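Local coordinates for aminopeptidase-like protein (Chaetomium thermophilum, PDB 5JM6) that probably acts as a zinc-dependent aminopeptidase of the M18 family, assembles into dodecamers and belongs to the Cvt pathway of selective autophagy, at the interface of chains A and B. Sequence-based numbering; all coordinates share one arbitrary frame. Chains: chain A/B, Aminopeptidase-like protein.

The interface of chains A and B. Residues chain A 168, 483, 486, 488; chain B 171, 206, 215.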
# COMPACT_ATOMS: atom_id res chain seq x y z
N THR A 168 22.74 17.81 -13.05
CA THR A 168 23.83 18.08 -13.99
C THR A 168 24.99 18.86 -13.35
O THR A 168 26.05 19.00 -13.96
CB THR A 168 23.34 18.84 -15.24
OG1 THR A 168 22.98 20.18 -14.89
CG2 THR A 168 22.14 18.13 -15.86
N SER A 483 18.13 20.70 -23.57
CA SER A 483 18.63 20.64 -22.20
C SER A 483 18.62 22.00 -21.52
O SER A 483 19.60 22.40 -20.89
CB SER A 483 20.05 20.06 -22.18
OG SER A 483 20.08 18.78 -22.79
N SER A 486 20.02 23.09 -17.88
CA SER A 486 21.21 22.32 -17.54
C SER A 486 22.38 23.26 -17.25
O SER A 486 22.39 24.41 -17.70
CB SER A 486 21.60 21.36 -18.66
OG SER A 486 22.89 20.81 -18.42
N ARG A 488 25.09 22.70 -18.55
CA ARG A 488 25.62 22.79 -19.90
C ARG A 488 24.59 22.33 -20.94
O ARG A 488 24.25 21.15 -21.00
CB ARG A 488 26.91 21.97 -20.00
CG ARG A 488 27.72 22.20 -21.26
CD ARG A 488 29.09 21.56 -21.14
NE ARG A 488 29.91 21.78 -22.33
CZ ARG A 488 30.80 22.75 -22.46
NH1 ARG A 488 31.01 23.61 -21.47
NH2 ARG A 488 31.49 22.87 -23.59
N ASP B 171 24.90 15.39 -20.68
CA ASP B 171 25.41 16.73 -21.01
C ASP B 171 26.92 16.88 -20.83
O ASP B 171 27.40 17.88 -20.28
CB ASP B 171 24.69 17.79 -20.18
CG ASP B 171 23.22 17.88 -20.52
OD1 ASP B 171 22.86 17.57 -21.68
OD2 ASP B 171 22.42 18.25 -19.64
N THR B 206 20.17 16.03 -21.88
CA THR B 206 19.07 15.93 -20.92
C THR B 206 17.81 16.58 -21.47
O THR B 206 17.86 17.35 -22.43
CB THR B 206 19.41 16.60 -19.58
OG1 THR B 206 19.79 17.97 -19.80
CG2 THR B 206 20.54 15.87 -18.88
N MET B 215 15.14 15.45 -15.60
CA MET B 215 16.01 15.82 -16.71
C MET B 215 16.60 14.55 -17.31
O MET B 215 16.94 14.50 -18.49
CB MET B 215 17.12 16.77 -16.25
CG MET B 215 16.62 18.06 -15.61
SD MET B 215 17.96 19.19 -15.17
CE MET B 215 18.41 19.84 -16.78
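Methyl groups of A:Thr168, B:Thr206 and B:Met215 form the small apolar centre of this two-fold contact between subunits of the dodecamer. The side-chain methyl CG2 of A:Thr168 meets CG2 of B:Thr206 at 4.1 Å, the two threonines set at a slant to each other. On another side the methionine, bent at its last torsion (chi3 75°), lays its methyl CE 3.8 Å from CA of A:Ser486. Outward from these methyls lies the carboxylate of B:Asp171, which illustrates how an acid at an interface can serve its own loop and a neighbouring subunit at once. Within chain B, its OD2 takes the hydroxyl OG1 of B:Thr206 through the syn lone pair, at 2.7 Å, and its OD1 accepts the backbone N of the same threonine; this pairing should help hold the rotation of the carboxylate. Chain A then supplies two serine hydroxyls. A:Ser486 points its OG away from its own backbone N (chi1 169°), which brings it over the carboxylate plane, 2.9 Å from OD2 of B:Asp171, while it accepts the backbone N of A:Arg488. OG of A:Ser483 lies 3.2 Å from OD1 of B:Asp171, on the face opposite the B:Thr206 amide, and 2.7 Å from the carbonyl O of B:Thr206; it can give its one hydrogen to either or share it. An alanine in place of B:Asp171 takes away both carboxylate oxygens, which would probably leave OG of A:Ser486 without its partner in chain B and the B:Thr206 side chain freer to turn, A:Ser483 keeping the B:Thr206 carbonyl. The patch, repeated by the two-fold, joins loops of chain B to the 3-10 helix 167-169 and the loop between strands 480-481 and 489-492 of chain A, which also carries the zinc ligand A:His485.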